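Long-range contacts in uncharacterized conserved protein (PDB 3FRM), which is of unknown function but is probably related to the GNAT acetyltransferases: residues A[34-45]-A[67-77]; A[129-137]-A[150-158]. All coordinates share one frame; numbering follows the deposited sequence.

Contact 1: residues A[34-45]-A[67-77]; sequences PLKYASNTWIYK and QSSYHLSFSFP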
# COMPACT_ATOMS: atom_id res chain seq x y z
N PRO A 34 -3.08 10.78 -27.38
CA PRO A 34 -3.04 11.88 -26.42
C PRO A 34 -3.80 11.59 -25.12
O PRO A 34 -3.66 12.32 -24.14
CB PRO A 34 -3.66 13.04 -27.19
CG PRO A 34 -4.66 12.33 -28.14
CD PRO A 34 -4.00 11.02 -28.50
N LEU A 35 -4.56 10.50 -25.09
CA LEU A 35 -5.34 10.14 -23.93
C LEU A 35 -4.62 9.29 -22.90
O LEU A 35 -5.16 9.16 -21.81
CB LEU A 35 -6.66 9.49 -24.33
CG LEU A 35 -7.72 10.37 -25.05
CD1 LEU A 35 -7.89 11.76 -24.43
CD2 LEU A 35 -7.45 10.47 -26.53
N LYS A 36 -3.44 8.72 -23.20
CA LYS A 36 -2.62 7.98 -22.19
C LYS A 36 -1.94 8.92 -21.21
O LYS A 36 -1.00 9.61 -21.58
CB LYS A 36 -1.56 7.06 -22.81
CG LYS A 36 -2.15 5.87 -23.55
CD LYS A 36 -1.11 4.89 -24.15
CE LYS A 36 -0.22 4.19 -23.08
NZ LYS A 36 -1.06 3.61 -22.01
N TYR A 37 -2.38 8.93 -19.95
CA TYR A 37 -1.83 9.85 -18.96
C TYR A 37 -0.35 9.62 -18.70
O TYR A 37 0.38 10.59 -18.55
CB TYR A 37 -2.57 9.77 -17.63
CG TYR A 37 -4.02 10.15 -17.73
CD1 TYR A 37 -4.48 10.92 -18.75
CD2 TYR A 37 -4.93 9.75 -16.76
CE1 TYR A 37 -5.81 11.27 -18.85
CE2 TYR A 37 -6.28 10.14 -16.81
CZ TYR A 37 -6.70 10.88 -17.87
OH TYR A 37 -8.02 11.27 -17.96
N ALA A 38 0.11 8.36 -18.64
CA ALA A 38 1.54 8.07 -18.36
C ALA A 38 2.58 8.42 -19.47
O ALA A 38 3.80 8.46 -19.19
CB ALA A 38 1.75 6.56 -17.86
N SER A 39 2.11 8.61 -20.71
CA SER A 39 2.95 8.97 -21.85
C SER A 39 2.91 10.48 -22.10
O SER A 39 3.61 10.95 -23.00
CB SER A 39 2.44 8.26 -23.11
OG SER A 39 1.98 6.97 -22.82
N ASN A 40 2.09 11.22 -21.37
CA ASN A 40 1.97 12.65 -21.59
C ASN A 40 2.16 13.45 -20.29
O ASN A 40 1.22 13.72 -19.53
CB ASN A 40 0.65 12.99 -22.30
CG ASN A 40 0.51 12.32 -23.71
OD1 ASN A 40 1.06 12.82 -24.70
ND2 ASN A 40 -0.26 11.22 -23.81
N THR A 41 3.38 13.85 -20.01
CA THR A 41 3.65 14.33 -18.67
C THR A 41 5.00 15.05 -18.61
O THR A 41 5.84 14.89 -19.48
CB THR A 41 3.59 13.12 -17.66
OG1 THR A 41 3.41 13.60 -16.31
CG2 THR A 41 4.83 12.22 -17.77
N TRP A 42 5.18 15.85 -17.56
CA TRP A 42 6.42 16.47 -17.27
C TRP A 42 7.10 15.71 -16.12
O TRP A 42 6.46 15.48 -15.10
CB TRP A 42 6.16 17.89 -16.78
CG TRP A 42 5.99 18.89 -17.80
CD1 TRP A 42 5.21 18.80 -18.97
CD2 TRP A 42 6.48 20.23 -17.75
NE1 TRP A 42 5.25 20.00 -19.64
CE2 TRP A 42 6.01 20.90 -18.92
CE3 TRP A 42 7.27 20.92 -16.85
CZ2 TRP A 42 6.32 22.22 -19.20
CZ3 TRP A 42 7.58 22.24 -17.14
CH2 TRP A 42 7.12 22.87 -18.32
N ILE A 43 8.38 15.36 -16.27
CA ILE A 43 9.17 14.76 -15.21
C ILE A 43 10.14 15.85 -14.73
O ILE A 43 11.06 16.20 -15.43
CB ILE A 43 9.99 13.58 -15.73
CG1 ILE A 43 9.15 12.64 -16.62
CG2 ILE A 43 10.67 12.76 -14.58
CD1 ILE A 43 8.00 11.99 -15.94
N TYR A 44 9.95 16.40 -13.54
CA TYR A 44 10.91 17.40 -13.04
C TYR A 44 12.21 16.71 -12.61
O TYR A 44 12.19 15.62 -12.05
CB TYR A 44 10.36 18.20 -11.85
CG TYR A 44 9.35 19.28 -12.18
CD1 TYR A 44 9.73 20.45 -12.83
CD2 TYR A 44 8.04 19.15 -11.81
CE1 TYR A 44 8.83 21.44 -13.12
CE2 TYR A 44 7.10 20.18 -12.10
CZ TYR A 44 7.51 21.29 -12.76
OH TYR A 44 6.62 22.27 -13.02
N LYS A 45 13.32 17.40 -12.86
CA LYS A 45 14.61 17.04 -12.32
C LYS A 45 14.97 17.94 -11.13
O LYS A 45 15.56 17.47 -10.15
CB LYS A 45 15.64 17.12 -13.42
CG LYS A 45 15.49 15.91 -14.35
CD LYS A 45 15.95 16.13 -15.79
CE LYS A 45 17.42 15.81 -15.95
NZ LYS A 45 17.92 16.44 -17.20
N GLN A 67 -2.87 18.80 -28.91
CA GLN A 67 -2.98 17.44 -29.43
C GLN A 67 -4.23 16.77 -28.89
O GLN A 67 -4.33 15.56 -28.97
CB GLN A 67 -1.70 16.58 -29.12
CG GLN A 67 -1.39 16.37 -27.61
CD GLN A 67 -0.19 15.42 -27.32
OE1 GLN A 67 0.78 15.35 -28.09
NE2 GLN A 67 -0.24 14.72 -26.17
N SER A 68 -5.17 17.53 -28.32
CA SER A 68 -6.39 16.93 -27.79
C SER A 68 -6.14 15.97 -26.62
O SER A 68 -6.83 14.94 -26.51
CB SER A 68 -7.12 16.17 -28.92
OG SER A 68 -7.53 17.07 -29.96
N SER A 69 -5.13 16.27 -25.79
CA SER A 69 -4.93 15.70 -24.47
C SER A 69 -5.68 16.63 -23.49
O SER A 69 -5.66 17.86 -23.66
CB SER A 69 -3.45 15.77 -24.14
OG SER A 69 -2.70 14.64 -24.61
N TYR A 70 -6.34 16.09 -22.47
CA TYR A 70 -7.21 16.96 -21.65
C TYR A 70 -6.87 16.95 -20.18
O TYR A 70 -7.62 17.54 -19.38
CB TYR A 70 -8.70 16.66 -21.87
CG TYR A 70 -9.09 16.71 -23.33
CD1 TYR A 70 -9.08 17.92 -24.04
CD2 TYR A 70 -9.47 15.54 -24.00
CE1 TYR A 70 -9.42 17.97 -25.36
CE2 TYR A 70 -9.83 15.57 -25.33
CZ TYR A 70 -9.80 16.79 -26.00
OH TYR A 70 -10.13 16.80 -27.31
N HIS A 71 -5.73 16.36 -19.82
CA HIS A 71 -5.35 16.25 -18.44
C HIS A 71 -4.08 17.06 -18.20
O HIS A 71 -3.50 17.61 -19.14
CB HIS A 71 -5.07 14.79 -18.18
CG HIS A 71 -3.85 14.30 -18.89
ND1 HIS A 71 -3.87 13.90 -20.21
CD2 HIS A 71 -2.56 14.22 -18.47
CE1 HIS A 71 -2.64 13.55 -20.56
NE2 HIS A 71 -1.82 13.73 -19.53
N LEU A 72 -3.59 17.07 -16.95
CA LEU A 72 -2.35 17.71 -16.62
C LEU A 72 -1.60 16.80 -15.63
O LEU A 72 -2.22 16.22 -14.75
CB LEU A 72 -2.61 19.06 -15.94
CG LEU A 72 -3.25 20.24 -16.62
CD1 LEU A 72 -3.00 21.50 -15.74
CD2 LEU A 72 -2.63 20.45 -17.99
N SER A 73 -0.28 16.70 -15.76
CA SER A 73 0.43 15.88 -14.84
C SER A 73 1.95 16.15 -14.71
O SER A 73 2.60 16.50 -15.67
CB SER A 73 0.14 14.42 -15.16
OG SER A 73 0.80 14.02 -16.31
N PHE A 74 2.48 15.96 -13.51
CA PHE A 74 3.86 16.21 -13.22
C PHE A 74 4.33 15.21 -12.20
O PHE A 74 3.56 14.77 -11.35
CB PHE A 74 4.02 17.62 -12.60
CG PHE A 74 3.35 18.74 -13.43
CD1 PHE A 74 4.10 19.54 -14.27
CD2 PHE A 74 1.98 18.96 -13.38
CE1 PHE A 74 3.49 20.57 -15.04
CE2 PHE A 74 1.37 19.97 -14.16
CZ PHE A 74 2.13 20.78 -14.97
N SER A 75 5.60 14.83 -12.33
CA SER A 75 6.36 14.12 -11.31
C SER A 75 7.36 15.09 -10.80
O SER A 75 7.87 15.87 -11.58
CB SER A 75 7.20 13.03 -11.92
OG SER A 75 6.34 12.13 -12.46
N PHE A 76 7.73 14.94 -9.52
CA PHE A 76 8.70 15.80 -8.91
C PHE A 76 10.02 15.05 -8.70
O PHE A 76 10.15 13.88 -9.05
CB PHE A 76 8.11 16.44 -7.63
CG PHE A 76 7.02 17.44 -7.91
CD1 PHE A 76 7.32 18.73 -8.18
CD2 PHE A 76 5.70 17.05 -7.93
CE1 PHE A 76 6.28 19.67 -8.48
CE2 PHE A 76 4.68 17.93 -8.22
CZ PHE A 76 4.97 19.26 -8.50
N PRO A 77 11.04 15.73 -8.18
CA PRO A 77 12.35 15.05 -8.17
C PRO A 77 12.39 13.85 -7.22
O PRO A 77 11.74 13.83 -6.18
CB PRO A 77 13.29 16.13 -7.67
CG PRO A 77 12.50 17.47 -8.09
CD PRO A 77 11.11 17.16 -7.81
O HOH W 1 -5.85 13.48 -21.94
O HOH W 2 10.53 13.48 -11.59
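Trp-42 with Phe-74 and Ile-43 with Ser-75 form the paired positions of two parallel strands, 41-44 and 72-75, which helix 50-66 joins into a beta-alpha-beta unit. Backbone bonds knit the strands together: Trp-42 N to Ser-73 O, Ser-75 N to Trp-42 O at 3.0 Å, and Tyr-44 N to Ser-75 O. Trp-42 and Phe-74 lie side by side, and the edge of the phenyl ring leans with CE1 on one face of the indole, an offset edge-to-face pair with planes 63° apart. Tyr-44 enlarges this aromatic cluster. Its ring runs nearly parallel to those of Phe-74 and Phe-76 but is slid away from both, so that the rings barely overlap: CE2 touches Phe-74 CD1 at 3.8 Å and CD2 touches Phe-76 CD1 at 3.7 Å. Asp-56 of the connecting helix binds the Tyr-44 hydroxyl.

At the start of the pairing, Thr-41 OG1 and Ser-73 OG share a hydrogen bond of 2.6 Å. Ahead of the strands, His-71 holds CG between its backbone N and carbonyl carbon (chi1 69°), which turns the imidazole toward the loop leading into strand 41-44. There NE2 donates to a lone pair of Asn-40 O at 3.0 Å, while Tyr-37 CD1 sits over one face of the ring. The Gln-67 amide lies across that of Asn-40, and its NE2 approaches OD1 from above the carbonyl plane at 2.7 Å. Leu-30 N also donates to OD1, and Asn-40 ND2 bonds to Lys-36 O and Gln-33 O, fixing this amide through both of its ends. Gln-67 NE2 further donates to Ser-69 OG, which in turn donates to Pro-34 O. Trp-42, Tyr-44 and Phe-74 pack against helix 50-66, and adjacent parallel strands linked through such a helix make a beta-alpha-beta crossover.

Contact 2: residues A[129-137]-A[150-158]; sequences INDYLHVYD and MVKQHIYSS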
# COMPACT_ATOMS: atom_id res chain seq x y z
N ILE A 129 -2.06 -13.56 -27.47
CA ILE A 129 -2.26 -12.14 -27.07
C ILE A 129 -3.61 -11.82 -26.42
O ILE A 129 -3.69 -10.90 -25.56
CB ILE A 129 -2.04 -11.13 -28.25
CG1 ILE A 129 -2.17 -9.67 -27.79
CG2 ILE A 129 -3.06 -11.32 -29.35
CD1 ILE A 129 -1.36 -9.32 -26.47
N ASN A 130 -4.66 -12.51 -26.87
CA ASN A 130 -6.01 -12.32 -26.35
C ASN A 130 -6.15 -12.86 -24.91
O ASN A 130 -6.96 -12.32 -24.13
CB ASN A 130 -7.09 -12.93 -27.25
CG ASN A 130 -7.49 -12.02 -28.43
OD1 ASN A 130 -7.40 -12.45 -29.57
ND2 ASN A 130 -7.92 -10.78 -28.16
N ASP A 131 -5.39 -13.90 -24.56
CA ASP A 131 -5.37 -14.37 -23.20
C ASP A 131 -4.72 -13.33 -22.31
O ASP A 131 -5.09 -13.20 -21.16
CB ASP A 131 -4.56 -15.68 -23.07
CG ASP A 131 -5.27 -16.87 -23.69
OD1 ASP A 131 -4.54 -17.81 -24.08
OD2 ASP A 131 -6.53 -16.88 -23.79
N TYR A 132 -3.71 -12.64 -22.82
CA TYR A 132 -3.06 -11.62 -22.04
C TYR A 132 -4.11 -10.52 -21.74
O TYR A 132 -4.35 -10.14 -20.60
CB TYR A 132 -1.82 -11.10 -22.79
CG TYR A 132 -1.24 -9.84 -22.23
CD1 TYR A 132 -0.14 -9.89 -21.39
CD2 TYR A 132 -1.77 -8.57 -22.56
CE1 TYR A 132 0.43 -8.75 -20.86
CE2 TYR A 132 -1.19 -7.35 -22.01
CZ TYR A 132 -0.08 -7.49 -21.14
OH TYR A 132 0.54 -6.40 -20.54
N LEU A 133 -4.78 -10.07 -22.78
CA LEU A 133 -5.75 -8.97 -22.62
C LEU A 133 -6.93 -9.37 -21.76
O LEU A 133 -7.47 -8.57 -21.00
CB LEU A 133 -6.24 -8.50 -23.96
CG LEU A 133 -5.12 -7.86 -24.75
CD1 LEU A 133 -5.70 -7.60 -26.16
CD2 LEU A 133 -4.63 -6.56 -24.05
N HIS A 134 -7.27 -10.64 -21.84
CA HIS A 134 -8.28 -11.18 -20.99
C HIS A 134 -8.00 -10.99 -19.51
O HIS A 134 -8.89 -10.64 -18.74
CB HIS A 134 -8.46 -12.67 -21.29
CG HIS A 134 -9.48 -13.31 -20.41
ND1 HIS A 134 -9.13 -14.07 -19.31
CD2 HIS A 134 -10.83 -13.24 -20.42
CE1 HIS A 134 -10.23 -14.47 -18.70
NE2 HIS A 134 -11.28 -13.99 -19.36
N VAL A 135 -6.76 -11.21 -19.10
CA VAL A 135 -6.41 -11.02 -17.70
C VAL A 135 -6.42 -9.52 -17.40
O VAL A 135 -6.93 -9.04 -16.37
CB VAL A 135 -5.02 -11.60 -17.39
CG1 VAL A 135 -4.60 -11.23 -15.93
CG2 VAL A 135 -4.99 -13.12 -17.66
N TYR A 136 -5.82 -8.80 -18.32
CA TYR A 136 -5.76 -7.37 -18.25
C TYR A 136 -7.13 -6.74 -17.92
O TYR A 136 -7.21 -5.88 -17.04
CB TYR A 136 -5.17 -6.81 -19.55
CG TYR A 136 -4.96 -5.37 -19.43
CD1 TYR A 136 -3.85 -4.85 -18.72
CD2 TYR A 136 -5.88 -4.49 -19.96
CE1 TYR A 136 -3.69 -3.47 -18.56
CE2 TYR A 136 -5.73 -3.13 -19.83
CZ TYR A 136 -4.65 -2.62 -19.13
OH TYR A 136 -4.58 -1.25 -19.03
N ASP A 137 -8.17 -7.27 -18.56
CA ASP A 137 -9.58 -6.86 -18.41
C ASP A 137 -10.15 -6.89 -17.02
O ASP A 137 -11.06 -6.14 -16.72
CB ASP A 137 -10.48 -7.76 -19.28
CG ASP A 137 -11.01 -7.04 -20.45
OD1 ASP A 137 -12.19 -7.24 -20.86
OD2 ASP A 137 -10.23 -6.20 -20.96
N MSE A 150 -9.09 1.87 -24.30
CA MSE A 150 -8.17 2.51 -25.24
C MSE A 150 -6.73 2.08 -24.93
O MSE A 150 -5.90 2.04 -25.81
CB MSE A 150 -8.39 4.04 -25.44
CG MSE A 150 -7.59 5.05 -24.63
SE MSE A 150 -5.57 5.10 -24.42
CE MSE A 150 -5.57 5.97 -22.65
N VAL A 151 -6.45 1.72 -23.69
CA VAL A 151 -5.15 1.15 -23.39
C VAL A 151 -5.06 -0.27 -23.97
O VAL A 151 -4.04 -0.64 -24.51
CB VAL A 151 -4.82 1.20 -21.89
CG1 VAL A 151 -3.60 0.35 -21.57
CG2 VAL A 151 -4.57 2.67 -21.45
N LYS A 152 -6.16 -1.03 -23.92
CA LYS A 152 -6.22 -2.34 -24.56
C LYS A 152 -5.90 -2.28 -26.03
O LYS A 152 -5.05 -2.98 -26.52
CB LYS A 152 -7.59 -2.97 -24.39
CG LYS A 152 -7.68 -3.94 -23.20
CD LYS A 152 -9.10 -4.49 -23.05
CE LYS A 152 -9.48 -5.43 -24.20
NZ LYS A 152 -10.97 -5.49 -24.47
N GLN A 153 -6.59 -1.40 -26.74
CA GLN A 153 -6.36 -1.20 -28.16
C GLN A 153 -4.89 -0.85 -28.45
O GLN A 153 -4.30 -1.31 -29.38
CB GLN A 153 -7.30 -0.08 -28.68
CG GLN A 153 -8.58 -0.62 -29.30
CD GLN A 153 -8.38 -1.10 -30.75
OE1 GLN A 153 -7.40 -1.81 -31.05
NE2 GLN A 153 -9.28 -0.68 -31.66
N HIS A 154 -4.30 -0.04 -27.62
CA HIS A 154 -2.91 0.35 -27.81
C HIS A 154 -1.93 -0.84 -27.72
O HIS A 154 -1.13 -1.05 -28.63
CB HIS A 154 -2.59 1.48 -26.85
CG HIS A 154 -1.17 1.95 -26.90
ND1 HIS A 154 -0.56 2.38 -28.07
CD2 HIS A 154 -0.24 2.09 -25.92
CE1 HIS A 154 0.68 2.76 -27.80
NE2 HIS A 154 0.89 2.60 -26.51
N ILE A 155 -2.03 -1.63 -26.65
CA ILE A 155 -1.26 -2.87 -26.49
C ILE A 155 -1.49 -3.87 -27.63
O ILE A 155 -0.54 -4.51 -28.17
CB ILE A 155 -1.65 -3.60 -25.19
CG1 ILE A 155 -1.59 -2.67 -24.00
CG2 ILE A 155 -0.77 -4.84 -24.98
CD1 ILE A 155 -1.90 -3.40 -22.70
N TYR A 156 -2.76 -4.02 -27.99
CA TYR A 156 -3.13 -4.96 -29.04
C TYR A 156 -2.58 -4.56 -30.40
O TYR A 156 -2.64 -5.33 -31.32
CB TYR A 156 -4.65 -5.10 -29.13
CG TYR A 156 -5.09 -6.05 -30.21
CD1 TYR A 156 -4.85 -7.42 -30.09
CD2 TYR A 156 -5.75 -5.59 -31.37
CE1 TYR A 156 -5.28 -8.34 -31.09
CE2 TYR A 156 -6.19 -6.50 -32.38
CZ TYR A 156 -5.93 -7.85 -32.23
OH TYR A 156 -6.30 -8.76 -33.19
N SER A 157 -2.10 -3.34 -30.56
CA SER A 157 -1.62 -3.00 -31.89
C SER A 157 -0.17 -2.57 -31.86
O SER A 157 0.38 -2.20 -32.88
CB SER A 157 -2.48 -1.89 -32.50
OG SER A 157 -2.03 -0.66 -32.00
N SER A 158 0.44 -2.61 -30.68
CA SER A 158 1.82 -2.22 -30.59
C SER A 158 2.64 -3.32 -29.94
O SER A 158 3.80 -3.08 -29.65
CB SER A 158 1.97 -0.90 -29.83
OG SER A 158 1.59 -1.04 -28.48
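A chi1 of -173° sets CG of Tyr-136 opposite the backbone N and carries its ring across to Val-151 and Lys-152, while Leu-133, with CG opposite the carbonyl carbon, reaches between Lys-152 and Tyr-156. These residues join helices 129-136 and 145-158, the near-antiparallel pair that follows the first strand of the GNAT fold; the facing segments run at 158°, with axes 10.9 Å apart at closest approach. The spacing is wide for a helix pair, and long side chains bridge it. Leu-133 splits its branches: CD1 packs on Tyr-156 CB at 4.0 Å, and CD2 lies near Lys-152 CG and Ile-155 CG2. One turn earlier, Ile-129 CG2 meets the edge of the Tyr-156 ring at CE1, the two side chains crossing at about a right angle. Toward the sheet, Tyr-132 presents CE2 to Ile-155 CG2 at 3.9 Å; its hydroxyl bonds to Asp-180, and its ring touches Ile-178 and Val-168, so the same side chain ties the helix pair to strands 165-171 and 174-183. Ile-155 likewise rests on Arg-166. At the other end of the interface the Lys-152 chain, bent at chi3 (69°), passes Tyr-136 with CG 3.7 Å from CD2 and continues to Asp-137. The resulting salt bridge is long, with Lys-152 NZ lying 3.7 Å from Asp-137 OD2.

Contact 1 is completed along the chain before contact 2 begins, and their centres lie 22 Å apart. Both belong to one mixed sheet and its covering helices: contact 1 pairs strands 41-44 and 72-75, whereas contact 2 joins two helices that pack on strands 165-171 and 174-183, at the far side of strand 241-251. They meet where the loop before strand 41-44 reaches helix 145-158; Leu-35 and Lys-36 touch Met-150, and Lys-36 packs beside Val-151 and His-154. The same helix leads into the sodium site of Tyr-159, Asn-160, Asp-162 and Ile-164. If, as the topology suggests, contact 2 belongs to the second acetyltransferase-like half, the halves meet through this packing as well as the shared sheet.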